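Local coordinates for protein putative transcriptional regulator MarR (Geobacillus stearothermophilus, PDB 2RDP) that probably binds DNA through a winged-helix motif as a dimeric transcriptional regulator of the MarR family, at residues A[33-38]-A[111-116]; A[86-91]-A[98-103]. All blocks are in the same frame, centred on the assembly; numbering follows the deposited sequence.

Interaction 1: A[33-38]-A[111-116]; sequences EILTNY and EEVIEK. With NA (sodium ion), chain B.
In the helical scaffold of a winged-helix, MarR-type regulator, the C-terminal part of helix 10-35 and the turn that leads out of it lie against the middle of helix 104-124, a contact made by Y38, V113 and I34 and built wholly from apolar and van der Waals touches. Y38 supplies the flat surface. Its CG stands anti to the carbonyl carbon (chi1 -62°), which turns the ring toward the helix, and the side chains of Y38 and V113 run antiparallel past one another. V113 CG2 sits over one ring face, 3.7 Å from the centroid of the Y38 ring and 17° off the normal, a CH-pi contact. Both methyls of V113 touch L35 CD2, CG2 the closer at 3.7 Å, and CG1, anti to the backbone N, also faces I34 CG2 at 3.9 Å. I34 in turn crosses K116 obliquely, its CG2 lying 3.8 Å from K116 CG, so the aliphatic start of the lysine closes the row. At the rim of the ring E112 runs by in an extended conformation, its carboxylate plane 71° from that of the ring and its CG 3.6 Å from Y38 OH. F45 of helix 42-54 packs on both L35 and V113, bringing a third helix to the junction. The backbone beyond I34 is shaped by a type I turn from L35 to Y38, closed by the bond from Y38 N to L35 O. Both carbonyls at the ends of that turn point to a sodium ion that also binds I40 O; L35 O and Y38 O each lie 2.6 Å from NA.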
ATOM      1  N   GLU A  33       2.274  12.260  -1.289  1.00 54.95           N
ATOM      2  CA  GLU A  33       3.023  13.455  -1.480  1.00 54.98           C
ATOM      3  C   GLU A  33       2.881  13.933  -2.917  1.00 54.34           C
ATOM      4  O   GLU A  33       2.630  15.106  -3.154  1.00 54.12           O
ATOM      5  CB  GLU A  33       4.484  13.192  -1.125  1.00 55.65           C
ATOM      6  CG  GLU A  33       4.649  13.116   0.374  1.00 60.85           C
ATOM      7  CD  GLU A  33       6.023  12.691   0.872  1.00 67.82           C
ATOM      8  OE1 GLU A  33       6.912  12.348   0.044  1.00 71.95           O
ATOM      9  OE2 GLU A  33       6.196  12.677   2.124  1.00 69.68           O
ATOM     10  N   ILE A  34       3.010  13.015  -3.869  1.00 53.42           N
ATOM     11  CA  ILE A  34       2.862  13.346  -5.279  1.00 52.99           C
ATOM     12  C   ILE A  34       1.468  13.907  -5.561  1.00 52.39           C
ATOM     13  O   ILE A  34       1.324  14.846  -6.295  1.00 50.72           O
ATOM     14  CB  ILE A  34       3.195  12.097  -6.192  1.00 53.00           C
ATOM     15  CG1 ILE A  34       4.709  11.907  -6.281  1.00 50.56           C
ATOM     16  CG2 ILE A  34       2.551  12.202  -7.574  1.00 52.14           C
ATOM     17  CD1 ILE A  34       5.095  10.504  -6.758  1.00 52.43           C
ATOM     18  N   LEU A  35       0.438  13.314  -4.964  1.00 53.97           N
ATOM     19  CA  LEU A  35      -0.927  13.746  -5.242  1.00 54.21           C
ATOM     20  C   LEU A  35      -1.316  15.051  -4.608  1.00 54.69           C
ATOM     21  O   LEU A  35      -2.369  15.595  -4.958  1.00 55.07           O
ATOM     22  CB  LEU A  35      -1.934  12.694  -4.878  1.00 54.51           C
ATOM     23  CG  LEU A  35      -2.195  11.564  -5.861  1.00 56.27           C
ATOM     24  CD1 LEU A  35      -3.257  10.709  -5.155  1.00 58.24           C
ATOM     25  CD2 LEU A  35      -2.693  12.021  -7.191  1.00 55.15           C
ATOM     26  N   THR A  36      -0.498  15.580  -3.695  1.00 54.73           N
ATOM     27  CA  THR A  36      -0.766  16.914  -3.180  1.00 54.57           C
ATOM     28  C   THR A  36      -0.720  17.984  -4.274  1.00 55.40           C
ATOM     29  O   THR A  36      -1.300  19.042  -4.107  1.00 56.17           O
ATOM     30  CB  THR A  36       0.145  17.328  -1.989  1.00 54.73           C
ATOM     31  OG1 THR A  36       1.517  17.342  -2.389  1.00 54.02           O
ATOM     32  CG2 THR A  36      -0.036  16.401  -0.813  1.00 54.44           C
ATOM     33  N   ASN A  37      -0.043  17.738  -5.389  1.00 55.98           N
ATOM     34  CA  ASN A  37      -0.036  18.728  -6.458  1.00 56.66           C
ATOM     35  C   ASN A  37      -1.104  18.527  -7.541  1.00 56.55           C
ATOM     36  O   ASN A  37      -1.055  19.182  -8.578  1.00 56.39           O
ATOM     37  CB  ASN A  37       1.357  18.848  -7.083  1.00 57.73           C
ATOM     38  CG  ASN A  37       2.448  19.126  -6.043  1.00 60.43           C
ATOM     39  OD1 ASN A  37       2.392  20.102  -5.288  1.00 60.49           O
ATOM     40  ND2 ASN A  37       3.440  18.241  -5.990  1.00 64.03           N
ATOM     41  N   TYR A  38      -2.069  17.637  -7.293  1.00 56.47           N
ATOM     42  CA  TYR A  38      -3.085  17.293  -8.280  1.00 56.16           C
ATOM     43  C   TYR A  38      -4.466  17.381  -7.693  1.00 56.66           C
ATOM     44  O   TYR A  38      -4.648  17.063  -6.514  1.00 57.19           O
ATOM     45  CB  TYR A  38      -2.818  15.899  -8.869  1.00 55.82           C
ATOM     46  CG  TYR A  38      -1.491  15.898  -9.588  1.00 55.91           C
ATOM     47  CD1 TYR A  38      -1.365  16.431 -10.877  1.00 52.94           C
ATOM     48  CD2 TYR A  38      -0.343  15.447  -8.942  1.00 55.59           C
ATOM     49  CE1 TYR A  38      -0.128  16.482 -11.503  1.00 55.92           C
ATOM     50  CE2 TYR A  38       0.887  15.488  -9.561  1.00 57.15           C
ATOM     51  CZ  TYR A  38       0.994  15.996 -10.831  1.00 57.05           C
ATOM     52  OH  TYR A  38       2.233  16.006 -11.401  1.00 58.59           O
ATOM     53  N   GLU A 111      -2.114  10.466 -16.273  1.00 60.65           N
ATOM     54  CA  GLU A 111      -0.885  10.311 -17.027  1.00 61.60           C
ATOM     55  C   GLU A 111       0.246  11.150 -16.436  1.00 60.94           C
ATOM     56  O   GLU A 111       1.414  10.755 -16.459  1.00 60.54           O
ATOM     57  CB  GLU A 111      -1.123  10.744 -18.467  1.00 62.33           C
ATOM     58  CG  GLU A 111      -2.055   9.801 -19.217  1.00 66.00           C
ATOM     59  CD  GLU A 111      -1.950   9.950 -20.736  1.00 71.89           C
ATOM     60  OE1 GLU A 111      -1.991  11.104 -21.281  1.00 69.65           O
ATOM     61  OE2 GLU A 111      -1.823   8.870 -21.369  1.00 75.54           O
ATOM     62  N   GLU A 112      -0.121  12.321 -15.934  1.00 60.07           N
ATOM     63  CA  GLU A 112       0.819  13.201 -15.301  1.00 59.34           C
ATOM     64  C   GLU A 112       1.251  12.676 -13.938  1.00 58.08           C
ATOM     65  O   GLU A 112       2.416  12.776 -13.584  1.00 58.01           O
ATOM     66  CB  GLU A 112       0.178  14.566 -15.167  1.00 60.23           C
ATOM     67  CG  GLU A 112       1.154  15.658 -14.870  1.00 64.89           C
ATOM     68  CD  GLU A 112       0.577  17.037 -15.059  1.00 70.97           C
ATOM     69  OE1 GLU A 112      -0.630  17.186 -15.428  1.00 71.91           O
ATOM     70  OE2 GLU A 112       1.366  17.983 -14.827  1.00 74.34           O
ATOM     71  N   VAL A 113       0.323  12.103 -13.172  1.00 56.59           N
ATOM     72  CA  VAL A 113       0.669  11.551 -11.856  1.00 55.15           C
ATOM     73  C   VAL A 113       1.582  10.332 -12.032  1.00 55.05           C
ATOM     74  O   VAL A 113       2.589  10.203 -11.363  1.00 54.97           O
ATOM     75  CB  VAL A 113      -0.587  11.191 -11.004  1.00 54.95           C
ATOM     76  CG1 VAL A 113      -0.196  10.412  -9.728  1.00 53.29           C
ATOM     77  CG2 VAL A 113      -1.390  12.434 -10.669  1.00 52.94           C
ATOM     78  N   ILE A 114       1.235   9.458 -12.959  1.00 55.13           N
ATOM     79  CA  ILE A 114       2.046   8.292 -13.256  1.00 56.18           C
ATOM     80  C   ILE A 114       3.471   8.630 -13.718  1.00 56.07           C
ATOM     81  O   ILE A 114       4.425   7.984 -13.307  1.00 56.44           O
ATOM     82  CB  ILE A 114       1.326   7.340 -14.231  1.00 56.78           C
ATOM     83  CG1 ILE A 114       0.266   6.540 -13.446  1.00 57.94           C
ATOM     84  CG2 ILE A 114       2.342   6.401 -14.902  1.00 55.58           C
ATOM     85  CD1 ILE A 114      -0.710   5.805 -14.338  1.00 61.61           C
ATOM     86  N   GLU A 115       3.607   9.667 -14.522  1.00 56.36           N
ATOM     87  CA  GLU A 115       4.915  10.116 -15.003  1.00 57.44           C
ATOM     88  C   GLU A 115       5.793  10.640 -13.848  1.00 56.38           C
ATOM     89  O   GLU A 115       6.991  10.365 -13.775  1.00 56.01           O
ATOM     90  CB  GLU A 115       4.722  11.166 -16.074  1.00 57.25           C
ATOM     91  CG  GLU A 115       6.012  11.855 -16.492  1.00 64.78           C
ATOM     92  CD  GLU A 115       5.850  12.596 -17.819  1.00 73.68           C
ATOM     93  OE1 GLU A 115       4.676  12.764 -18.277  1.00 76.61           O
ATOM     94  OE2 GLU A 115       6.890  12.999 -18.410  1.00 77.45           O
ATOM     95  N   LYS A 116       5.163  11.350 -12.922  1.00 55.98           N
ATOM     96  CA  LYS A 116       5.813  11.834 -11.721  1.00 55.40           C
ATOM     97  C   LYS A 116       6.215  10.670 -10.798  1.00 54.14           C
ATOM     98  O   LYS A 116       7.281  10.715 -10.190  1.00 54.01           O
ATOM     99  CB  LYS A 116       4.878  12.856 -11.046  1.00 55.96           C
ATOM    100  CG  LYS A 116       5.381  13.450  -9.746  1.00 59.82           C
ATOM    101  CD  LYS A 116       6.460  14.531  -9.910  1.00 63.33           C
ATOM    102  CE  LYS A 116       7.477  14.518  -8.727  1.00 65.02           C
ATOM    103  NZ  LYS A 116       8.503  13.389  -8.808  1.00 66.17           N
TER
HETATM  104 NA    NA B 148      -4.754  16.059  -4.163  1.00 35.28          NA

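Interaction 2: A[86-91]-A[98-103]; sequences VARVRD and VRIRLL
Two guanidinium groups on one strand are held in quite different ways. V89 CG2 lies over one face of the R101 guanidinium, 3.8 Å above its plane and toward the rim; R101 reaches this place by a bend at chi3 (-57°), and its NH2 goes on to a salt bridge with D56. R99, extended from CG to NE, instead presents its edge to D91. R99 NH1 lies 2.7 Å from D91 OD2 in a salt bridge, and NH2 reaches the same oxygen; both hydrogen bonds are bent and weak, and the two planes are 77° apart. A87, V89, R99 and R101 share this face of the two strands. On the other, V86 CG2 meets I100 CG2 at 3.6 Å, and the R88 stem runs beside I100, its CG 3.8 Å from I100 CD1, before its guanidinium forms salt bridges with D78 and E81. V86 and I100 also pack on L51 of helix 42-54. Four backbone bonds join the hydrogen-bonded pairs A87-R101 and V89-R99. R101 N to A87 O, 2.8 Å, is nearly along the C=O axis, whereas R99 N approaches V89 O at the same length from above the carbonyl plane. The strands run antiparallel with a twist, their directions 146° apart. Such a two-stranded hairpin, following helix 70-82, is the wing of the winged-helix fold.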
ATOM      1  N   VAL A  86     -14.689  11.852 -15.573  1.00 51.67           N
ATOM      2  CA  VAL A  86     -15.270  10.662 -16.227  1.00 50.77           C
ATOM      3  C   VAL A  86     -16.687  10.987 -16.680  1.00 50.71           C
ATOM      4  O   VAL A  86     -17.305  11.916 -16.165  1.00 50.80           O
ATOM      5  CB  VAL A  86     -15.318   9.372 -15.263  1.00 50.86           C
ATOM      6  CG1 VAL A  86     -13.959   9.101 -14.599  1.00 50.69           C
ATOM      7  CG2 VAL A  86     -16.403   9.480 -14.211  1.00 49.38           C
ATOM      8  N   ALA A  87     -17.196  10.219 -17.634  1.00 50.52           N
ATOM      9  CA  ALA A  87     -18.601  10.294 -18.029  1.00 51.81           C
ATOM     10  C   ALA A  87     -19.208   8.904 -17.901  1.00 52.69           C
ATOM     11  O   ALA A  87     -18.492   7.901 -17.925  1.00 52.91           O
ATOM     12  CB  ALA A  87     -18.742  10.803 -19.470  1.00 50.64           C
ATOM     13  N   ARG A  88     -20.521   8.852 -17.731  1.00 54.13           N
ATOM     14  CA  ARG A  88     -21.266   7.597 -17.800  1.00 55.69           C
ATOM     15  C   ARG A  88     -21.788   7.387 -19.219  1.00 56.30           C
ATOM     16  O   ARG A  88     -22.345   8.297 -19.819  1.00 55.98           O
ATOM     17  CB  ARG A  88     -22.430   7.636 -16.820  1.00 56.03           C
ATOM     18  CG  ARG A  88     -22.031   7.401 -15.383  1.00 56.77           C
ATOM     19  CD  ARG A  88     -23.251   7.504 -14.512  1.00 58.19           C
ATOM     20  NE  ARG A  88     -23.120   6.712 -13.280  1.00 59.35           N
ATOM     21  CZ  ARG A  88     -22.819   7.213 -12.084  1.00 58.06           C
ATOM     22  NH1 ARG A  88     -22.755   6.405 -11.034  1.00 56.83           N
ATOM     23  NH2 ARG A  88     -22.582   8.516 -11.937  1.00 57.85           N
ATOM     24  N   VAL A  89     -21.580   6.198 -19.769  1.00 57.54           N
ATOM     25  CA  VAL A  89     -21.924   5.939 -21.163  1.00 58.84           C
ATOM     26  C   VAL A  89     -22.647   4.620 -21.271  1.00 60.11           C
ATOM     27  O   VAL A  89     -22.067   3.572 -20.981  1.00 59.99           O
ATOM     28  CB  VAL A  89     -20.649   5.875 -22.083  1.00 58.76           C
ATOM     29  CG1 VAL A  89     -21.055   5.591 -23.544  1.00 59.29           C
ATOM     30  CG2 VAL A  89     -19.853   7.165 -22.017  1.00 57.69           C
ATOM     31  N   ARG A  90     -23.900   4.653 -21.706  1.00 62.16           N
ATOM     32  CA  ARG A  90     -24.627   3.406 -21.896  1.00 64.88           C
ATOM     33  C   ARG A  90     -24.297   2.735 -23.215  1.00 66.27           C
ATOM     34  O   ARG A  90     -23.891   3.397 -24.164  1.00 66.39           O
ATOM     35  CB  ARG A  90     -26.139   3.585 -21.740  1.00 65.09           C
ATOM     36  CG  ARG A  90     -26.785   4.628 -22.615  1.00 67.78           C
ATOM     37  CD  ARG A  90     -28.296   4.555 -22.441  1.00 72.01           C
ATOM     38  NE  ARG A  90     -28.650   4.396 -21.027  1.00 73.49           N
ATOM     39  CZ  ARG A  90     -29.203   5.346 -20.275  1.00 74.17           C
ATOM     40  NH1 ARG A  90     -29.475   5.091 -19.001  1.00 72.69           N
ATOM     41  NH2 ARG A  90     -29.499   6.543 -20.798  1.00 74.45           N
ATOM     42  N   ASP A  91     -24.457   1.413 -23.257  1.00 68.39           N
ATOM     43  CA  ASP A  91     -24.370   0.666 -24.511  1.00 70.63           C
ATOM     44  C   ASP A  91     -25.407   1.140 -25.525  1.00 71.60           C
ATOM     45  O   ASP A  91     -26.512   1.579 -25.160  1.00 71.78           O
ATOM     46  CB  ASP A  91     -24.568  -0.834 -24.279  1.00 70.85           C
ATOM     47  CG  ASP A  91     -23.261  -1.597 -24.261  1.00 72.69           C
ATOM     48  OD1 ASP A  91     -22.388  -1.358 -25.136  1.00 74.25           O
ATOM     49  OD2 ASP A  91     -23.103  -2.451 -23.369  1.00 73.73           O
ATOM     50  N   VAL A  98     -24.575   0.635 -18.192  1.00 52.34           N
ATOM     51  CA  VAL A  98     -23.886   1.928 -18.221  1.00 51.40           C
ATOM     52  C   VAL A  98     -22.442   1.714 -17.760  1.00 51.22           C
ATOM     53  O   VAL A  98     -22.202   1.040 -16.758  1.00 50.35           O
ATOM     54  CB  VAL A  98     -24.559   2.976 -17.287  1.00 51.67           C
ATOM     55  CG1 VAL A  98     -23.664   4.212 -17.107  1.00 50.88           C
ATOM     56  CG2 VAL A  98     -25.923   3.378 -17.802  1.00 50.69           C
ATOM     57  N   ARG A  99     -21.493   2.255 -18.524  1.00 50.82           N
ATOM     58  CA  ARG A  99     -20.079   2.149 -18.209  1.00 50.80           C
ATOM     59  C   ARG A  99     -19.493   3.516 -17.887  1.00 50.73           C
ATOM     60  O   ARG A  99     -19.999   4.533 -18.345  1.00 50.80           O
ATOM     61  CB  ARG A  99     -19.306   1.517 -19.365  1.00 50.82           C
ATOM     62  CG  ARG A  99     -19.639   0.076 -19.592  1.00 51.67           C
ATOM     63  CD  ARG A  99     -18.773  -0.556 -20.662  1.00 53.32           C
ATOM     64  NE  ARG A  99     -19.205  -1.934 -20.884  1.00 53.73           N
ATOM     65  CZ  ARG A  99     -20.146  -2.294 -21.759  1.00 55.70           C
ATOM     66  NH1 ARG A  99     -20.757  -1.382 -22.520  1.00 53.45           N
ATOM     67  NH2 ARG A  99     -20.478  -3.572 -21.879  1.00 55.04           N
ATOM     68  N   ILE A 100     -18.418   3.516 -17.107  1.00 51.00           N
ATOM     69  CA  ILE A 100     -17.680   4.708 -16.783  1.00 51.12           C
ATOM     70  C   ILE A 100     -16.585   4.830 -17.823  1.00 52.34           C
ATOM     71  O   ILE A 100     -15.869   3.870 -18.101  1.00 53.14           O
ATOM     72  CB  ILE A 100     -17.055   4.638 -15.355  1.00 51.31           C
ATOM     73  CG1 ILE A 100     -18.081   4.162 -14.310  1.00 49.58           C
ATOM     74  CG2 ILE A 100     -16.460   5.974 -14.953  1.00 49.46           C
ATOM     75  CD1 ILE A 100     -19.490   4.777 -14.480  1.00 50.46           C
ATOM     76  N   ARG A 101     -16.472   6.014 -18.413  1.00 52.78           N
ATOM     77  CA  ARG A 101     -15.448   6.291 -19.402  1.00 52.89           C
ATOM     78  C   ARG A 101     -14.578   7.455 -18.956  1.00 53.16           C
ATOM     79  O   ARG A 101     -15.084   8.537 -18.622  1.00 53.10           O
ATOM     80  CB  ARG A 101     -16.095   6.638 -20.735  1.00 52.59           C
ATOM     81  CG  ARG A 101     -15.196   7.396 -21.684  1.00 53.81           C
ATOM     82  CD  ARG A 101     -15.914   7.645 -22.994  1.00 55.50           C
ATOM     83  NE  ARG A 101     -16.359   6.379 -23.572  1.00 55.87           N
ATOM     84  CZ  ARG A 101     -17.135   6.265 -24.647  1.00 56.62           C
ATOM     85  NH1 ARG A 101     -17.556   7.352 -25.297  1.00 55.67           N
ATOM     86  NH2 ARG A 101     -17.485   5.054 -25.076  1.00 56.09           N
ATOM     87  N   LEU A 102     -13.272   7.223 -18.991  1.00 52.91           N
ATOM     88  CA  LEU A 102     -12.279   8.247 -18.791  1.00 53.54           C
ATOM     89  C   LEU A 102     -12.423   9.383 -19.791  1.00 54.00           C
ATOM     90  O   LEU A 102     -12.261   9.183 -21.008  1.00 54.69           O
ATOM     91  CB  LEU A 102     -10.889   7.612 -18.936  1.00 53.64           C
ATOM     92  CG  LEU A 102      -9.692   8.360 -18.358  1.00 53.06           C
ATOM     93  CD1 LEU A 102      -9.906   8.667 -16.867  1.00 48.69           C
ATOM     94  CD2 LEU A 102      -8.385   7.576 -18.623  1.00 50.59           C
ATOM     95  N   LEU A 103     -12.724  10.577 -19.282  1.00 54.26           N
ATOM     96  CA  LEU A 103     -12.658  11.799 -20.091  1.00 54.48           C
ATOM     97  C   LEU A 103     -11.222  12.353 -20.231  1.00 55.15           C
ATOM     98  O   LEU A 103     -10.337  12.039 -19.430  1.00 55.08           O
ATOM     99  CB  LEU A 103     -13.592  12.865 -19.517  1.00 54.11           C
ATOM    100  CG  LEU A 103     -15.070  12.487 -19.572  1.00 53.87           C
ATOM    101  CD1 LEU A 103     -15.923  13.649 -19.104  1.00 52.46           C
ATOM    102  CD2 LEU A 103     -15.436  12.062 -20.983  1.00 53.62           C
TER

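The two contacts belong to different parts of a largely helical chain: interaction 1 joins helices in its body, its centre about 12 Å from the centre of the chain, while interaction 2 lies at the periphery, its centre about 20 Å from that point. Their centres are 24 Å apart and their nearest atoms about 7 Å, without touching. They are linked by the chain itself, since strand 98-102 leads into helix 104-124, with L103 at the N-cap position, and by helix 42-54, which packs on both through F45 in one case and L48 and L51 in the other. The sodium ion belongs to interaction 1. The hairpin of 86-91 and 98-103 is, as in other winged-helix proteins, probably placed near DNA.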